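Prophenoloxidase b (Marsupenaeus japonicus, PDB 3WKY) is the zymogen of a crustacean hemolymph phenoloxidase, which once activated probably oxidises phenols with molecular oxygen at a type 3 dicopper centre. Local coordinates at residues 193-198 with 573-578; 551-556 with 615-620; 139-144 with 384-389. One frame throughout, in Å; residues are numbered along the deposited sequence.

The three contacts lie close together around helix 193-205, which carries the copper-site residues His-199 and His-203. Interaction 1 is central. Its centre is about 12 Å from that of interaction 2 and about 12 Å from that of interaction 3; the latter two are about 23 Å apart and do not touch. Along the chain the order is 139-144, 193-198, 384-389, 551-556, 573-578, 615-620, so interaction 1 interleaves with both others. Interaction 3 stays within the copper-containing domain, interaction 2 within the Ig-like region, and interaction 1 joins them. The helix that bears two copper-site histidines is thus probably held both by the Ig-like region and by loops of its own domain.

Interaction 1. Residues 193-198 with 573-578. Unlike the reference sequence in segment 573-578: Arg-576 (reference Gln). With NAG (2-acetamido-2-deoxy-beta-D-glucopyranose), chain F.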
loop_
_atom_site.group_PDB
_atom_site.type_symbol
_atom_site.label_atom_id
_atom_site.label_comp_id
_atom_site.label_asym_id
_atom_site.label_seq_id
_atom_site.Cartn_x
_atom_site.Cartn_y
_atom_site.Cartn_z
ATOM N N MET A 193 28.720 -29.339 -6.414
ATOM C CA MET A 193 29.379 -29.084 -7.697
ATOM C C MET A 193 28.981 -30.081 -8.783
ATOM O O MET A 193 28.922 -29.729 -9.965
ATOM C CB MET A 193 30.905 -28.996 -7.532
ATOM C CG MET A 193 31.583 -30.284 -7.107
ATOM S SD MET A 193 33.367 -29.989 -6.938
ATOM C CE MET A 193 33.377 -28.639 -5.745
ATOM N N ASN A 194 28.680 -31.316 -8.390
ATOM C CA ASN A 194 28.246 -32.311 -9.359
ATOM C C ASN A 194 26.838 -32.025 -9.885
ATOM O O ASN A 194 26.536 -32.264 -11.057
ATOM C CB ASN A 194 28.301 -33.710 -8.749
ATOM C CG ASN A 194 29.719 -34.144 -8.414
ATOM O OD1 ASN A 194 30.646 -33.926 -9.190
ATOM N ND2 ASN A 194 29.890 -34.752 -7.245
ATOM N N LEU A 195 25.975 -31.511 -9.019
ATOM C CA LEU A 195 24.621 -31.168 -9.450
ATOM C C LEU A 195 24.634 -29.995 -10.419
ATOM O O LEU A 195 23.929 -30.002 -11.438
ATOM C CB LEU A 195 23.743 -30.843 -8.244
ATOM C CG LEU A 195 22.267 -30.615 -8.582
ATOM C CD1 LEU A 195 21.640 -31.882 -9.165
ATOM C CD2 LEU A 195 21.512 -30.181 -7.332
ATOM N N ASN A 196 25.422 -28.974 -10.090
ATOM C CA ASN A 196 25.573 -27.839 -10.985
ATOM C C ASN A 196 26.207 -28.231 -12.323
ATOM O O ASN A 196 25.804 -27.727 -13.367
ATOM C CB ASN A 196 26.352 -26.706 -10.304
ATOM C CG ASN A 196 25.495 -25.932 -9.327
ATOM O OD1 ASN A 196 24.864 -24.935 -9.698
ATOM N ND2 ASN A 196 25.453 -26.389 -8.073
ATOM N N SER A 197 27.175 -29.144 -12.289
ATOM C CA SER A 197 27.774 -29.657 -13.529
ATOM C C SER A 197 26.784 -30.470 -14.356
ATOM O O SER A 197 26.778 -30.378 -15.582
ATOM C CB SER A 197 29.012 -30.504 -13.217
ATOM O OG SER A 197 30.015 -29.690 -12.635
ATOM N N PHE A 198 25.963 -31.271 -13.685
ATOM C CA PHE A 198 24.906 -32.020 -14.364
ATOM C C PHE A 198 23.975 -31.059 -15.106
ATOM O O PHE A 198 23.573 -31.300 -16.243
ATOM C CB PHE A 198 24.125 -32.868 -13.359
ATOM C CG PHE A 198 22.777 -33.313 -13.858
ATOM C CD1 PHE A 198 22.675 -34.274 -14.859
ATOM C CD2 PHE A 198 21.613 -32.774 -13.320
ATOM C CE1 PHE A 198 21.435 -34.688 -15.322
ATOM C CE2 PHE A 198 20.360 -33.188 -13.773
ATOM C CZ PHE A 198 20.271 -34.143 -14.772
ATOM N N SER A 573 24.939 -37.037 -16.024
ATOM C CA SER A 573 24.472 -38.013 -15.039
ATOM C C SER A 573 23.867 -37.326 -13.823
ATOM O O SER A 573 24.445 -36.353 -13.321
ATOM C CB SER A 573 25.656 -38.870 -14.570
ATOM O OG SER A 573 25.264 -39.845 -13.606
ATOM N N TRP A 574 22.740 -37.833 -13.314
ATOM C CA TRP A 574 22.317 -37.395 -11.984
ATOM C C TRP A 574 23.484 -37.725 -11.054
ATOM O O TRP A 574 24.095 -38.772 -11.212
ATOM C CB TRP A 574 21.048 -38.114 -11.518
ATOM C CG TRP A 574 20.590 -37.570 -10.197
ATOM C CD1 TRP A 574 20.789 -38.119 -8.963
ATOM C CD2 TRP A 574 19.915 -36.321 -9.976
ATOM N NE1 TRP A 574 20.255 -37.304 -7.989
ATOM C CE2 TRP A 574 19.716 -36.193 -8.584
ATOM C CE3 TRP A 574 19.442 -35.316 -10.820
ATOM C CZ2 TRP A 574 19.067 -35.088 -8.015
ATOM C CZ3 TRP A 574 18.800 -34.214 -10.255
ATOM C CH2 TRP A 574 18.618 -34.114 -8.871
ATOM N N PRO A 575 23.829 -36.830 -10.110
ATOM C CA PRO A 575 24.992 -37.142 -9.263
ATOM C C PRO A 575 24.782 -38.388 -8.407
ATOM O O PRO A 575 23.797 -38.463 -7.665
ATOM C CB PRO A 575 25.107 -35.912 -8.356
ATOM C CG PRO A 575 24.482 -34.813 -9.145
ATOM C CD PRO A 575 23.329 -35.460 -9.877
ATOM N N ARG A 576 25.696 -39.354 -8.497
ATOM C CA ARG A 576 25.541 -40.577 -7.714
ATOM C C ARG A 576 25.456 -40.248 -6.230
ATOM O O ARG A 576 24.692 -40.880 -5.493
ATOM C CB ARG A 576 26.678 -41.586 -7.979
ATOM C CG ARG A 576 26.464 -42.916 -7.234
ATOM C CD ARG A 576 27.780 -43.614 -6.833
ATOM N NE ARG A 576 27.577 -44.551 -5.724
ATOM C CZ ARG A 576 27.600 -44.205 -4.433
ATOM N NH1 ARG A 576 27.824 -42.942 -4.082
ATOM N NH2 ARG A 576 27.399 -45.121 -3.488
ATOM N N ASN A 577 26.211 -39.240 -5.797
ATOM C CA ASN A 577 26.233 -38.892 -4.378
ATOM C C ASN A 577 24.915 -38.293 -3.877
ATOM O O ASN A 577 24.657 -38.274 -2.663
ATOM C CB ASN A 577 27.420 -37.985 -4.038
ATOM C CG ASN A 577 27.253 -36.567 -4.575
ATOM O OD1 ASN A 577 27.344 -36.341 -5.776
ATOM N ND2 ASN A 577 27.015 -35.612 -3.679
ATOM N N LEU A 578 24.078 -37.829 -4.808
ATOM C CA LEU A 578 22.743 -37.309 -4.451
ATOM C C LEU A 578 21.632 -38.249 -4.891
ATOM O O LEU A 578 20.474 -37.853 -5.023
ATOM C CB LEU A 578 22.511 -35.903 -5.040
ATOM C CG LEU A 578 23.539 -34.834 -4.670
ATOM C CD1 LEU A 578 23.155 -33.487 -5.317
ATOM C CD2 LEU A 578 23.681 -34.671 -3.148
HETATM C C1 NAG F . 29.448 -47.585 -7.117
HETATM C C2 NAG F . 30.521 -48.650 -6.873
HETATM C C3 NAG F . 31.440 -48.198 -5.745
HETATM C C4 NAG F . 32.058 -46.854 -6.102
HETATM C C5 NAG F . 30.997 -45.845 -6.538
HETATM C C6 NAG F . 31.667 -44.623 -7.155
HETATM C C7 NAG F . 30.235 -51.010 -7.380
HETATM C C8 NAG F . 30.081 -52.370 -6.764
HETATM N N2 NAG F . 29.951 -49.962 -6.603
HETATM O O3 NAG F . 32.465 -49.140 -5.538
HETATM O O4 NAG F . 32.760 -46.341 -4.990
HETATM O O5 NAG F . 30.109 -46.390 -7.498
HETATM O O6 NAG F . 32.018 -44.929 -8.486
HETATM O O7 NAG F . 30.609 -50.895 -8.548
#
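The first turns of helix 193-205, a helix that carries copper-site histidines, pack through Leu-195 and Phe-198 against Trp-574 and Pro-575 in a loop of the Ig-like region. Phe-198 and Trp-574 form an offset edge-to-face pair. The indole edge points at the phenyl face, with the planes at 73° and Phe-198 CE2 3.8 Å from Trp-574 CE3. Ser-573 O lies 3.1 Å from Phe-198 CD1, oblique to the ring. Leu-195 has CG anti to its backbone N (chi1 -174°), and its side chain runs beside that of Trp-574, pointing the same way. Its CD1 makes a CH-pi contact over the indole face, 4.1 Å from the centroid of the six-membered ring. Trp-574 NE1 donates to Leu-578 O at 3.0 Å. This nearly straight bond lies in the indole plane and holds the ring's rotation. Pro-575 CG presses on the helix backbone, 3.6 Å from Leu-195 N.

The polar part is slight. Asn-194 ND2 gives a weak hydrogen bond of 3.3 Å to Asn-577 OD1, the two amides turned 70° apart. Asn-577 ND2 has its main partner in Leu-480 O and also bonds Asp-192 OD2. Arg-576, a glutamine in the reference sequence, turns away from the helix. Its NE bonds to Asn-550 OD1 and lies 3.6 Å from O5 of the sugar, and its guanidinium bridges to Asp-484 and Glu-481.

Trp-189 of helix 187-190 touches Leu-195, Trp-574 and Leu-578. Strand 472-481 meets Met-193, Asn-577 and Leu-578, and so touches both halves of the contact.

Interaction 2. Residues 551-556 with 615-620; sequences ESSILS and SSSFCG
Ser-616 OG is gripped from two segments. It donates to Ile-554 O across the contact at 2.7 Å and accepts from Phe-618 N in its own loop at 3.1 Å. The second bond makes an ST turn. In the first, OG lies well above the carbonyl plane of Ile-554, 54° out of it. The torsion that sets OG anti to the backbone N (chi1 170°) brings it to that carbonyl. An alanine here would probably deprive Ile-554 O of one donor and leave Phe-618 N without its ST-turn acceptor, which is likely to let the 615-620 loop shift.

One residue on from Ser-616 and one back from Ile-554, Ser-617 N donates to Ser-553 O at 2.8 Å, a fairly straight bond. The same oxygen receives a CA-H...O contact from Ser-616 CA at 3.5 Å. The hydroxyls of Ser-553 and Ser-617 are 3.9 Å apart, OG to OG, and both bond to the carboxylate oxygen Glu-529 OE2, which joins the two loops. A second ST turn, from Ser-552 OG to Ile-554 N, braces the type I turn from Ser-552 to Leu-555.

The apolar part is one pair. Ile-554 CG2 lies over the ring face of Phe-618, 4.1 Å from the centroid, in a CH-pi contact. The two side chains run side by side.

Cys-619 is in a disulfide with Cys-572, which holds the 615-620 loop to the chain just before Ser-573. Phe-618 packs on Met-225 and Asn-228 of helix 218-239, on Phe-198 of helix 193-205, and on Glu-529 of strand 528-534.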
loop_
_atom_site.group_PDB
_atom_site.type_symbol
_atom_site.label_atom_id
_atom_site.label_comp_id
_atom_site.label_asym_id
_atom_site.label_seq_id
_atom_site.Cartn_x
_atom_site.Cartn_y
_atom_site.Cartn_z
ATOM N N GLU A 551 23.745 -49.153 -11.094
ATOM C CA GLU A 551 23.210 -49.470 -12.413
ATOM C C GLU A 551 22.022 -48.597 -12.779
ATOM O O GLU A 551 21.488 -48.718 -13.881
ATOM C CB GLU A 551 22.712 -50.928 -12.480
ATOM C CG GLU A 551 23.696 -51.997 -12.083
ATOM C CD GLU A 551 23.084 -53.388 -12.234
ATOM O OE1 GLU A 551 23.152 -53.942 -13.350
ATOM O OE2 GLU A 551 22.504 -53.902 -11.252
ATOM N N SER A 552 21.584 -47.748 -11.854
ATOM C CA SER A 552 20.335 -46.999 -12.056
ATOM C C SER A 552 20.255 -46.269 -13.390
ATOM O O SER A 552 21.236 -45.692 -13.859
ATOM C CB SER A 552 20.126 -45.972 -10.947
ATOM O OG SER A 552 19.030 -45.144 -11.294
ATOM N N SER A 553 19.063 -46.266 -13.979
ATOM C CA SER A 553 18.822 -45.560 -15.228
ATOM C C SER A 553 19.117 -44.061 -15.140
ATOM O O SER A 553 19.358 -43.414 -16.163
ATOM C CB SER A 553 17.367 -45.750 -15.634
ATOM O OG SER A 553 16.509 -45.382 -14.569
ATOM N N ILE A 554 19.098 -43.498 -13.935
ATOM C CA ILE A 554 19.300 -42.031 -13.824
ATOM C C ILE A 554 20.782 -41.644 -13.836
ATOM O O ILE A 554 21.129 -40.470 -13.986
ATOM C CB ILE A 554 18.603 -41.419 -12.589
ATOM C CG1 ILE A 554 19.351 -41.798 -11.307
ATOM C CG2 ILE A 554 17.101 -41.817 -12.554
ATOM C CD1 ILE A 554 18.731 -41.226 -10.027
ATOM N N LEU A 555 21.654 -42.636 -13.692
ATOM C CA LEU A 555 23.100 -42.415 -13.745
ATOM C C LEU A 555 23.618 -42.692 -15.157
ATOM O O LEU A 555 22.962 -43.383 -15.935
ATOM C CB LEU A 555 23.804 -43.339 -12.747
ATOM C CG LEU A 555 23.327 -43.233 -11.296
ATOM C CD1 LEU A 555 23.992 -44.281 -10.407
ATOM C CD2 LEU A 555 23.598 -41.811 -10.754
ATOM N N SER A 556 24.781 -42.147 -15.499
ATOM C CA SER A 556 25.406 -42.486 -16.775
ATOM C C SER A 556 26.206 -43.779 -16.569
ATOM O O SER A 556 25.757 -44.683 -15.875
ATOM C CB SER A 556 26.333 -41.364 -17.242
ATOM O OG SER A 556 27.365 -41.150 -16.300
ATOM N N SER A 615 23.313 -43.832 -21.342
ATOM C CA SER A 615 23.168 -42.433 -20.947
ATOM C C SER A 615 22.109 -42.314 -19.843
ATOM O O SER A 615 21.252 -43.193 -19.714
ATOM C CB SER A 615 22.775 -41.579 -22.153
ATOM O OG SER A 615 21.452 -41.873 -22.567
ATOM N N SER A 616 22.171 -41.249 -19.044
ATOM C CA SER A 616 21.143 -41.022 -18.016
ATOM C C SER A 616 19.768 -40.848 -18.659
ATOM O O SER A 616 19.637 -40.163 -19.673
ATOM C CB SER A 616 21.473 -39.788 -17.176
ATOM O OG SER A 616 20.375 -39.424 -16.341
ATOM N N SER A 617 18.743 -41.456 -18.069
ATOM C CA SER A 617 17.378 -41.296 -18.566
ATOM C C SER A 617 16.911 -39.830 -18.486
ATOM O O SER A 617 15.974 -39.427 -19.184
ATOM C CB SER A 617 16.420 -42.192 -17.790
ATOM O OG SER A 617 16.525 -41.935 -16.404
ATOM N N PHE A 618 17.552 -39.042 -17.633
ATOM C CA PHE A 618 17.216 -37.614 -17.538
ATOM C C PHE A 618 17.814 -36.827 -18.710
ATOM O O PHE A 618 17.346 -35.727 -19.033
ATOM C CB PHE A 618 17.747 -37.014 -16.227
ATOM C CG PHE A 618 17.054 -37.513 -14.977
ATOM C CD1 PHE A 618 15.791 -38.076 -15.032
ATOM C CD2 PHE A 618 17.673 -37.384 -13.739
ATOM C CE1 PHE A 618 15.153 -38.523 -13.871
ATOM C CE2 PHE A 618 17.045 -37.821 -12.570
ATOM C CZ PHE A 618 15.773 -38.393 -12.643
ATOM N N CYS A 619 18.850 -37.387 -19.336
ATOM C CA CYS A 619 19.609 -36.693 -20.380
ATOM C C CYS A 619 19.254 -37.179 -21.781
ATOM O O CYS A 619 19.348 -36.431 -22.760
ATOM C CB CYS A 619 21.110 -36.896 -20.157
ATOM S SG CYS A 619 21.722 -36.305 -18.560
ATOM N N GLY A 620 18.867 -38.445 -21.883
ATOM C CA GLY A 620 18.588 -39.029 -23.182
ATOM C C GLY A 620 19.849 -39.221 -24.012
ATOM O O GLY A 620 20.965 -38.971 -23.535
#

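Interaction 3. Residues 139-144 with 384-389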
loop_
_atom_site.group_PDB
_atom_site.type_symbol
_atom_site.label_atom_id
_atom_site.label_comp_id
_atom_site.label_asym_id
_atom_site.label_seq_id
_atom_site.Cartn_x
_atom_site.Cartn_y
_atom_site.Cartn_z
ATOM N N PRO A 139 37.009 -24.232 -11.888
ATOM C CA PRO A 139 36.753 -24.311 -10.447
ATOM C C PRO A 139 36.143 -23.032 -9.861
ATOM O O PRO A 139 35.463 -23.131 -8.834
ATOM C CB PRO A 139 38.147 -24.578 -9.844
ATOM C CG PRO A 139 39.120 -24.265 -10.929
ATOM C CD PRO A 139 38.422 -24.511 -12.218
ATOM N N ASP A 140 36.362 -21.884 -10.499
ATOM C CA ASP A 140 35.825 -20.611 -10.003
ATOM C C ASP A 140 34.292 -20.611 -9.946
ATOM O O ASP A 140 33.702 -19.804 -9.219
ATOM C CB ASP A 140 36.299 -19.433 -10.864
ATOM C CG ASP A 140 35.729 -19.476 -12.279
ATOM O OD1 ASP A 140 34.572 -19.045 -12.486
ATOM O OD2 ASP A 140 36.432 -19.941 -13.199
ATOM N N ARG A 141 33.656 -21.503 -10.710
ATOM C CA ARG A 141 32.193 -21.586 -10.738
ATOM C C ARG A 141 31.606 -22.322 -9.548
ATOM O O ARG A 141 30.394 -22.258 -9.330
ATOM C CB ARG A 141 31.690 -22.251 -12.034
ATOM C CG ARG A 141 32.056 -21.521 -13.328
ATOM C CD ARG A 141 31.368 -20.160 -13.478
ATOM N NE ARG A 141 31.247 -19.788 -14.884
ATOM C CZ ARG A 141 32.165 -19.104 -15.572
ATOM N NH1 ARG A 141 33.297 -18.713 -14.994
ATOM N NH2 ARG A 141 31.955 -18.818 -16.848
ATOM N N PHE A 142 32.448 -23.010 -8.770
ATOM C CA PHE A 142 31.959 -23.916 -7.733
ATOM C C PHE A 142 32.550 -23.632 -6.352
ATOM O O PHE A 142 32.029 -24.099 -5.340
ATOM C CB PHE A 142 32.249 -25.378 -8.130
ATOM C CG PHE A 142 31.794 -25.720 -9.514
ATOM C CD1 PHE A 142 30.468 -26.084 -9.754
ATOM C CD2 PHE A 142 32.676 -25.658 -10.581
ATOM C CE1 PHE A 142 30.039 -26.383 -11.029
ATOM C CE2 PHE A 142 32.251 -25.957 -11.869
ATOM C CZ PHE A 142 30.926 -26.323 -12.090
ATOM N N VAL A 143 33.641 -22.874 -6.325
ATOM C CA VAL A 143 34.416 -22.656 -5.103
ATOM C C VAL A 143 34.359 -21.164 -4.752
ATOM O O VAL A 143 34.545 -20.326 -5.630
ATOM C CB VAL A 143 35.890 -23.088 -5.325
ATOM C CG1 VAL A 143 36.742 -22.817 -4.095
ATOM C CG2 VAL A 143 35.959 -24.572 -5.724
ATOM N N PRO A 144 34.086 -20.837 -3.475
ATOM C CA PRO A 144 33.880 -19.428 -3.111
ATOM C C PRO A 144 35.093 -18.572 -3.384
ATOM O O PRO A 144 36.234 -19.043 -3.308
ATOM C CB PRO A 144 33.648 -19.479 -1.602
ATOM C CG PRO A 144 33.176 -20.877 -1.335
ATOM C CD PRO A 144 33.885 -21.737 -2.329
ATOM N N VAL A 384 23.985 -21.713 -16.847
ATOM C CA VAL A 384 23.522 -23.062 -16.503
ATOM C C VAL A 384 24.386 -23.765 -15.478
ATOM O O VAL A 384 23.903 -24.630 -14.746
ATOM C CB VAL A 384 23.322 -23.983 -17.746
ATOM C CG1 VAL A 384 22.115 -23.528 -18.558
ATOM C CG2 VAL A 384 24.570 -24.001 -18.620
ATOM N N GLU A 385 25.667 -23.423 -15.425
ATOM C CA GLU A 385 26.546 -24.108 -14.487
ATOM C C GLU A 385 26.465 -23.525 -13.080
ATOM O O GLU A 385 27.040 -24.093 -12.148
ATOM C CB GLU A 385 27.999 -24.153 -14.998
ATOM C CG GLU A 385 28.752 -22.816 -14.972
ATOM C CD GLU A 385 28.399 -21.870 -16.111
ATOM O OE1 GLU A 385 27.392 -22.073 -16.832
ATOM O OE2 GLU A 385 29.149 -20.893 -16.295
ATOM N N THR A 386 25.736 -22.416 -12.914
ATOM C CA THR A 386 25.612 -21.787 -11.592
ATOM C C THR A 386 24.175 -21.576 -11.073
ATOM O O THR A 386 23.988 -21.321 -9.885
ATOM C CB THR A 386 26.302 -20.394 -11.557
ATOM O OG1 THR A 386 25.753 -19.563 -12.588
ATOM C CG2 THR A 386 27.829 -20.516 -11.736
ATOM N N ALA A 387 23.177 -21.654 -11.951
ATOM C CA ALA A 387 21.812 -21.235 -11.587
ATOM C C ALA A 387 21.191 -22.047 -10.454
ATOM O O ALA A 387 20.475 -21.499 -9.612
ATOM C CB ALA A 387 20.892 -21.234 -12.809
ATOM N N VAL A 388 21.480 -23.349 -10.412
ATOM C CA VAL A 388 20.913 -24.229 -9.379
ATOM C C VAL A 388 21.298 -23.806 -7.944
ATOM O O VAL A 388 20.557 -24.067 -6.994
ATOM C CB VAL A 388 21.281 -25.706 -9.672
ATOM C CG1 VAL A 388 20.857 -26.647 -8.531
ATOM C CG2 VAL A 388 20.621 -26.140 -10.979
ATOM N N ARG A 389 22.430 -23.122 -7.792
ATOM C CA ARG A 389 22.858 -22.598 -6.490
ATOM C C ARG A 389 21.811 -21.699 -5.822
ATOM O O ARG A 389 21.695 -21.680 -4.596
ATOM C CB ARG A 389 24.151 -21.774 -6.634
ATOM C CG ARG A 389 25.388 -22.571 -7.102
ATOM C CD ARG A 389 26.587 -21.632 -7.315
ATOM N NE ARG A 389 26.988 -20.924 -6.095
ATOM C CZ ARG A 389 27.964 -21.320 -5.276
ATOM N NH1 ARG A 389 28.637 -22.443 -5.517
ATOM N NH2 ARG A 389 28.263 -20.596 -4.207
HETATM O O HOH W 1 27.995 -23.721 -9.518
HETATM O O HOH W 2 30.827 -22.514 -3.492
#
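Arg-141 and Glu-385 are brought together by bends in both side chains. The Arg-141 chain turns at chi2 (-67°), and the Glu-385 chain turns at its own chi2 (-78°), which places CD. Asp-140, Arg-141 and Glu-385 form a salt-bridge network between two loops of the copper-containing domain. Arg-141 NE donates to Glu-385 OE2 at 2.8 Å, using the anti lone pair of that oxygen. Arg-141 NH1 donates to the syn lone pair of Asp-140 OD1, also at 2.8 Å. Both oxygens lie at the guanidinium edge, close to its plane. The cation probably offsets the repulsion of the two carboxylates, and the two in-plane bonds fix the rotation of the guanidinium. Asp-140 OD2 has a further partner in Tyr-19 OH.

Thr-386 CG2 rests 4.0 Å from Arg-141 CD, while its OG1 bonds to Val-380 O. The ring of Phe-142 touches Met-193 and Ser-197 of helix 193-205. In the same loop as Glu-385, Val-384 O accepts from ND1 of His-199, a residue of the Cu2-O2 pocket. The salt bridge therefore probably helps to steady the loop whose carbonyl positions this histidine.

Two buried backbone carbonyls are met through water 1, which donates to Arg-141 O and to Glu-385 O at 2.8 Å each. Water 2 donates to Phe-142 O at 2.7 Å and accepts from Arg-389 NH1 at 3.0 Å, lying at the edge of that guanidinium.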